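Local coordinates for protein putative transcriptional regulator (MarR/EmrR family) (PDB 3NRV) that probably binds DNA as a dimeric winged helix-turn-helix transcription regulator of the MarR/EmrR family, at residues W43-I46 / S47-S51; S53-S56 / V57-S61; Q105-Y108 / E109-S112. One frame throughout, in Å; residues are numbered along the deposited sequence.

Contact 1 of 3, residues W43-I46 / S47-S51; sequences WRII and SVLSS
W43 reaches S47, one turn further along the helix, because its CG stands anti to the backbone N (chi1 166°) and the second torsion swings the indole forward until its six-membered ring lies across the CB of S47. S47 CB lies over one face of the W43 six-membered ring, offset toward its rim, 3.9 Å from W43 CZ2; the line from the ring centroid is 22° off the normal, a CH-pi contact. A serine suits the place because its small CB group fits closely against the flat indole.

A second i to i+4 pair runs along another side of the helix. I45 and L49 lie side by side and point the same way, and the CG2 branch of I45 meets CD1 of L49 at 4.1 Å. L49 CG, anti to its own carbonyl carbon, rests 3.3 Å from I45 O, beside the acceptor of its own N-H bond. That bond, from L49 N to I45 O, is 2.9 Å long and nearly straight, with an N-H...O angle of 164°. The same i to i+4 pattern links S47, V48 and S50 to W43, R44 and I46.

Helix 40-51 is packed on several sides. W43 stacks on Y32 and, with I46 and S50, touches helix 102-122; I45 and V48 pack on helix 57-64, and L49 meets strand 97-100. R44 gives NH2 to L64 O and NH1 to OD1 of N22 of the second subunit, so this largely buried stretch joins the helix-turn-helix and wing to the helices of the dimer.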
loop_
_atom_site.group_PDB
_atom_site.type_symbol
_atom_site.label_atom_id
_atom_site.label_comp_id
_atom_site.label_asym_id
_atom_site.label_seq_id
_atom_site.Cartn_x
_atom_site.Cartn_y
_atom_site.Cartn_z
ATOM N N TRP C 43 8.369 6.609 -4.638
ATOM C CA TRP C 43 8.292 7.617 -3.568
ATOM C C TRP C 43 8.365 6.980 -2.163
ATOM O O TRP C 43 9.087 7.457 -1.299
ATOM C CB TRP C 43 7.023 8.501 -3.689
ATOM C CG TRP C 43 6.817 9.259 -2.431
ATOM C CD1 TRP C 43 5.840 9.072 -1.493
ATOM C CD2 TRP C 43 7.697 10.260 -1.903
ATOM N NE1 TRP C 43 6.045 9.928 -0.426
ATOM C CE2 TRP C 43 7.173 10.657 -0.653
ATOM C CE3 TRP C 43 8.863 10.862 -2.378
ATOM C CZ2 TRP C 43 7.779 11.643 0.121
ATOM C CZ3 TRP C 43 9.460 11.842 -1.602
ATOM C CH2 TRP C 43 8.916 12.218 -0.369
ATOM N N ARG C 44 7.615 5.905 -1.934
ATOM C CA ARG C 44 7.637 5.255 -0.623
ATOM C C ARG C 44 9.060 4.836 -0.241
ATOM O O ARG C 44 9.500 4.993 0.898
ATOM C CB ARG C 44 6.683 4.039 -0.591
ATOM C CG ARG C 44 5.188 4.413 -0.804
ATOM C CD ARG C 44 4.282 3.166 -0.775
ATOM N NE ARG C 44 4.272 2.570 0.569
ATOM C CZ ARG C 44 3.936 1.307 0.847
ATOM N NH1 ARG C 44 3.596 0.479 -0.127
ATOM N NH2 ARG C 44 3.950 0.874 2.110
ATOM N N ILE C 45 9.792 4.308 -1.207
ATOM C CA ILE C 45 11.145 3.863 -0.927
ATOM C C ILE C 45 12.113 5.033 -0.698
ATOM O O ILE C 45 12.910 5.011 0.232
ATOM C CB ILE C 45 11.651 2.944 -2.041
ATOM C CG1 ILE C 45 10.919 1.603 -1.919
ATOM C CG2 ILE C 45 13.145 2.746 -1.911
ATOM C CD1 ILE C 45 11.126 0.666 -3.097
ATOM N N ILE C 46 12.035 6.044 -1.556
ATOM C CA ILE C 46 12.847 7.248 -1.387
ATOM C C ILE C 46 12.638 7.829 0.009
ATOM O O ILE C 46 13.593 8.213 0.701
ATOM C CB ILE C 46 12.514 8.278 -2.507
ATOM C CG1 ILE C 46 13.210 7.845 -3.800
ATOM C CG2 ILE C 46 12.953 9.686 -2.127
ATOM C CD1 ILE C 46 12.570 8.406 -5.005
ATOM N N SER C 47 11.384 7.873 0.439
ATOM C CA SER C 47 11.074 8.442 1.744
ATOM C C SER C 47 11.667 7.588 2.879
ATOM O O SER C 47 12.124 8.113 3.901
ATOM C CB SER C 47 9.563 8.637 1.905
ATOM O OG SER C 47 9.249 8.974 3.242
ATOM N N VAL C 48 11.688 6.273 2.692
ATOM C CA VAL C 48 12.342 5.396 3.678
ATOM C C VAL C 48 13.851 5.643 3.703
ATOM O O VAL C 48 14.442 5.775 4.763
ATOM C CB VAL C 48 12.068 3.894 3.447
ATOM C CG1 VAL C 48 12.971 3.025 4.349
ATOM C CG2 VAL C 48 10.609 3.588 3.715
ATOM N N LEU C 49 14.468 5.750 2.531
ATOM C CA LEU C 49 15.908 5.984 2.454
ATOM C C LEU C 49 16.312 7.322 3.095
ATOM O O LEU C 49 17.402 7.451 3.652
ATOM C CB LEU C 49 16.395 5.902 1.004
ATOM C CG LEU C 49 16.211 4.551 0.296
ATOM C CD1 LEU C 49 16.665 4.603 -1.115
ATOM C CD2 LEU C 49 16.993 3.478 1.048
ATOM N N SER C 50 15.439 8.320 3.054
ATOM C CA SER C 50 15.828 9.607 3.624
ATOM C C SER C 50 15.822 9.560 5.154
ATOM O O SER C 50 16.428 10.407 5.805
ATOM C CB SER C 50 14.895 10.721 3.145
ATOM O OG SER C 50 13.705 10.710 3.907
ATOM N N SER C 51 15.125 8.573 5.715
ATOM C CA SER C 51 14.783 8.542 7.136
ATOM C C SER C 51 15.676 7.603 7.917
ATOM O O SER C 51 15.846 7.744 9.124
ATOM C CB SER C 51 13.346 8.037 7.321
ATOM O OG SER C 51 12.382 8.980 6.896
#

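Contact 2 of 3, residues S53-S56 / V57-S61; sequences SDCS and VQKIS. With SO4 (sulfate ion), chain N.
S56 and K59 meet where the chain enters helix 57-64. The hydroxyl of S56 is folded between its backbone N and carbonyl carbon (chi1 55°), which turns OG back over the first turn to accept from K59 N at 3.0 Å, with a nearly straight N-H...O angle of 165°. Serine suits an N-cap because its short side chain can stand in for the carbonyl acceptor that a preceding turn would supply. Its own carbonyl starts the helical pattern, S56 O taking I60 N at 3.1 Å.

K59 is extended throughout, CG anti to the backbone N and every later torsion near 180°, and so spans back along the loop. Its NZ donates to S53 O at 2.9 Å, within the carbonyl plane, and makes a weaker, longer salt bridge to D54 OD2 at 3.3 Å; D54 is poorly ordered, so the carbonyl is the firmer anchor. The end of I60 comes round to C55, CG1 of I60 lying 3.9 Å from CB of C55.

The D54 N-H is modelled pointing at a sulfate at an improbably short, hence doubtful, distance; R94 and H89 also bind this ion. C55 pairs with I98 of the wing strand 97-100, and S56 caps helix 57-64, the first of the helix-turn-helix, with 68-80 following as the probable recognition helix of a MarR-type winged domain.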
loop_
_atom_site.group_PDB
_atom_site.type_symbol
_atom_site.label_atom_id
_atom_site.label_comp_id
_atom_site.label_asym_id
_atom_site.label_seq_id
_atom_site.Cartn_x
_atom_site.Cartn_y
_atom_site.Cartn_z
ATOM N N SER C 53 18.988 4.590 8.363
ATOM C CA SER C 53 20.349 4.190 8.094
ATOM C C SER C 53 20.383 2.698 7.787
ATOM O O SER C 53 19.490 1.940 8.209
ATOM C CB SER C 53 21.227 4.515 9.307
ATOM O OG SER C 53 20.453 4.531 10.499
ATOM N N ASP C 54 21.421 2.299 7.056
ATOM C CA ASP C 54 21.657 0.918 6.685
ATOM C C ASP C 54 20.399 0.266 6.142
ATOM O O ASP C 54 19.947 -0.770 6.645
ATOM C CB ASP C 54 22.243 0.123 7.858
ATOM C CG ASP C 54 21.739 0.601 9.207
ATOM O OD1 ASP C 54 22.482 1.334 9.888
ATOM O OD2 ASP C 54 20.610 0.240 9.597
ATOM N N CYS C 55 19.828 0.878 5.106
ATOM C CA CYS C 55 18.687 0.282 4.440
ATOM C C CYS C 55 19.124 -0.804 3.476
ATOM O O CYS C 55 19.558 -0.516 2.367
ATOM C CB CYS C 55 17.888 1.353 3.701
ATOM S SG CYS C 55 17.026 2.373 4.898
ATOM N N SER C 56 19.014 -2.051 3.917
ATOM C CA SER C 56 19.107 -3.181 3.006
ATOM C C SER C 56 17.738 -3.352 2.376
ATOM O O SER C 56 16.769 -2.731 2.812
ATOM C CB SER C 56 19.418 -4.447 3.803
ATOM O OG SER C 56 18.432 -4.597 4.811
ATOM N N VAL C 57 17.641 -4.222 1.375
ATOM C CA VAL C 57 16.341 -4.564 0.817
ATOM C C VAL C 57 15.448 -5.144 1.901
ATOM O O VAL C 57 14.250 -4.843 1.960
ATOM C CB VAL C 57 16.486 -5.535 -0.375
ATOM C CG1 VAL C 57 15.151 -6.099 -0.790
ATOM C CG2 VAL C 57 17.157 -4.819 -1.537
ATOM N N GLN C 58 16.024 -5.977 2.774
ATOM C CA GLN C 58 15.259 -6.533 3.895
ATOM C C GLN C 58 14.638 -5.436 4.772
ATOM O O GLN C 58 13.461 -5.479 5.108
ATOM C CB GLN C 58 16.146 -7.412 4.786
ATOM C CG GLN C 58 15.396 -8.042 5.957
ATOM C CD GLN C 58 14.360 -9.053 5.505
ATOM O OE1 GLN C 58 13.149 -8.841 5.651
ATOM N NE2 GLN C 58 14.827 -10.162 4.949
ATOM N N LYS C 59 15.450 -4.471 5.176
ATOM C CA LYS C 59 14.941 -3.407 6.041
ATOM C C LYS C 59 13.836 -2.575 5.360
ATOM O O LYS C 59 12.840 -2.219 5.995
ATOM C CB LYS C 59 16.078 -2.508 6.543
ATOM C CG LYS C 59 15.588 -1.395 7.464
ATOM C CD LYS C 59 16.747 -0.641 8.110
ATOM C CE LYS C 59 16.243 0.425 9.073
ATOM N NZ LYS C 59 17.370 0.970 9.901
ATOM N N ILE C 60 14.000 -2.286 4.067
ATOM C CA ILE C 60 12.983 -1.507 3.349
ATOM C C ILE C 60 11.671 -2.305 3.282
ATOM O O ILE C 60 10.585 -1.775 3.529
ATOM C CB ILE C 60 13.479 -1.089 1.932
ATOM C CG1 ILE C 60 14.709 -0.177 2.037
ATOM C CG2 ILE C 60 12.377 -0.400 1.131
ATOM C CD1 ILE C 60 15.518 -0.123 0.741
ATOM N N SER C 61 11.781 -3.598 2.988
ATOM C CA SER C 61 10.610 -4.475 2.958
ATOM C C SER C 61 9.908 -4.561 4.315
ATOM O O SER C 61 8.674 -4.516 4.402
ATOM C CB SER C 61 11.019 -5.884 2.470
ATOM O OG SER C 61 9.932 -6.785 2.525
HETATM S S SO4 N . 23.912 4.088 5.510
HETATM O O1 SO4 N . 24.684 3.455 4.435
HETATM O O2 SO4 N . 22.533 3.610 5.498
HETATM O O3 SO4 N . 24.529 3.808 6.804
HETATM O O4 SO4 N . 23.903 5.538 5.315
#

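Contact 3 of 3, residues Q105-Y108 / E109-S112; sequences QELY and EVAS
Residues 105-112 form an unbroken alpha-helical run in which E109, V110, A111 and S112 each give their backbone N-H to the carbonyl four residues back, the shortest of these bonds being A111 N to L107 O at 2.7 Å. Y108 and S112 carry the side-chain contact. Chi1 of 178° puts the tyrosine CG anti to N and chi2 of 81° turns the ring so that one face receives the CB of S112. S112 CB is 3.9 Å from Y108 CZ, offset toward the rim, and its line from the centroid departs only 16° from the normal, a CH-pi contact. S112 OG turns back toward the helix backbone, lying between its N and carbonyl carbon, and is modelled donating to Y108 O at 2.8 Å. Y108 O also accepts from S112 N at 2.9 Å. The small CB of serine suits the ring face, and the hydroxyl bond, if correctly placed, would give Y108 O a second donor.

L107 CD1 touches A111 CB at 4.3 Å and V110 CG2 at 4.4 Å. Alanine leaves room for W43 and F36, while L107 packs against I46 and F36. Y108 OH makes weak bonds to the backbone N atoms of K6 and I7 of the second subunit, and E109 O accepts from NZ of K6 there. The helix is thus amphipathic: buried L107 and A111 face the neighbouring helices, V110 lies at the edge while still touching F36, and Q105, E106 and E109 occupy the exposed side.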
loop_
_atom_site.group_PDB
_atom_site.type_symbol
_atom_site.label_atom_id
_atom_site.label_comp_id
_atom_site.label_asym_id
_atom_site.label_seq_id
_atom_site.Cartn_x
_atom_site.Cartn_y
_atom_site.Cartn_z
ATOM N N GLN C 105 18.365 12.787 -2.971
ATOM C CA GLN C 105 18.162 13.664 -1.818
ATOM C C GLN C 105 17.417 14.949 -2.227
ATOM O O GLN C 105 16.580 15.449 -1.488
ATOM C CB GLN C 105 19.506 14.004 -1.150
ATOM C CG GLN C 105 20.177 12.799 -0.486
ATOM C CD GLN C 105 21.564 13.099 0.074
ATOM O OE1 GLN C 105 22.193 14.086 -0.287
ATOM N NE2 GLN C 105 22.051 12.224 0.947
ATOM N N GLU C 106 17.749 15.490 -3.394
ATOM C CA GLU C 106 17.077 16.710 -3.897
ATOM C C GLU C 106 15.611 16.390 -4.184
ATOM O O GLU C 106 14.715 17.153 -3.833
ATOM C CB GLU C 106 17.731 17.191 -5.186
ATOM C CG GLU C 106 19.141 17.742 -5.028
ATOM C CD GLU C 106 19.835 17.866 -6.375
ATOM O OE1 GLU C 106 19.326 17.299 -7.351
ATOM O OE2 GLU C 106 20.896 18.507 -6.467
ATOM N N LEU C 107 15.375 15.239 -4.808
ATOM C CA LEU C 107 14.004 14.800 -5.068
ATOM C C LEU C 107 13.226 14.732 -3.752
ATOM O O LEU C 107 12.111 15.271 -3.629
ATOM C CB LEU C 107 14.001 13.446 -5.783
ATOM C CG LEU C 107 12.622 12.819 -6.028
ATOM C CD1 LEU C 107 11.707 13.801 -6.774
ATOM C CD2 LEU C 107 12.759 11.517 -6.792
ATOM N N TYR C 108 13.829 14.113 -2.742
ATOM C CA TYR C 108 13.143 13.998 -1.463
ATOM C C TYR C 108 12.814 15.377 -0.901
ATOM O O TYR C 108 11.722 15.618 -0.385
ATOM C CB TYR C 108 13.967 13.198 -0.447
ATOM C CG TYR C 108 13.270 13.134 0.881
ATOM C CD1 TYR C 108 12.245 12.224 1.110
ATOM C CD2 TYR C 108 13.607 14.025 1.901
ATOM C CE1 TYR C 108 11.575 12.191 2.332
ATOM C CE2 TYR C 108 12.954 13.999 3.119
ATOM C CZ TYR C 108 11.947 13.082 3.334
ATOM O OH TYR C 108 11.318 13.074 4.555
ATOM N N GLU C 109 13.790 16.273 -0.995
ATOM C CA GLU C 109 13.655 17.634 -0.502
ATOM C C GLU C 109 12.435 18.289 -1.144
ATOM O O GLU C 109 11.588 18.827 -0.446
ATOM C CB GLU C 109 14.929 18.422 -0.831
ATOM C CG GLU C 109 14.925 19.886 -0.385
ATOM C CD GLU C 109 16.183 20.635 -0.847
ATOM O OE1 GLU C 109 17.096 20.001 -1.440
ATOM O OE2 GLU C 109 16.259 21.860 -0.622
ATOM N N VAL C 110 12.324 18.217 -2.468
ATOM C CA VAL C 110 11.187 18.848 -3.131
ATOM C C VAL C 110 9.861 18.071 -3.037
ATOM O O VAL C 110 8.800 18.684 -2.955
ATOM C CB VAL C 110 11.500 19.273 -4.609
ATOM C CG1 VAL C 110 12.704 20.228 -4.652
ATOM C CG2 VAL C 110 11.728 18.059 -5.511
ATOM N N ALA C 111 9.900 16.741 -3.057
ATOM C CA ALA C 111 8.652 15.966 -3.053
ATOM C C ALA C 111 8.067 15.800 -1.651
ATOM O O ALA C 111 6.873 15.524 -1.505
ATOM C CB ALA C 111 8.845 14.593 -3.705
ATOM N N SER C 112 8.894 15.954 -0.617
ATOM C CA SER C 112 8.393 15.748 0.741
ATOM C C SER C 112 7.334 16.800 1.099
ATOM O O SER C 112 6.379 16.509 1.809
ATOM C CB SER C 112 9.534 15.707 1.767
ATOM O OG SER C 112 10.329 16.870 1.703
#

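Along the chain the three contacts come in series, neither nested nor crossed, each local to one continuous stretch. Contact 1 lies within helix 40-51; contact 2 follows, closing the turn into helix 57-64. They touch through L49 against C55 and I60, and I45 against I60, joining these two helices of the winged helix-turn-helix. Helix 68-80 and the two strands intervene before contact 3, which ties helix 102-122 to this domain by meeting contact 1 through W43 against A111 and Y108 and I46 against L107. Contacts 2 and 3 do not touch, their nearest atoms about 11 Å apart, so contact 1 bridges them. Contacts 1 and 3 also reach the second subunit.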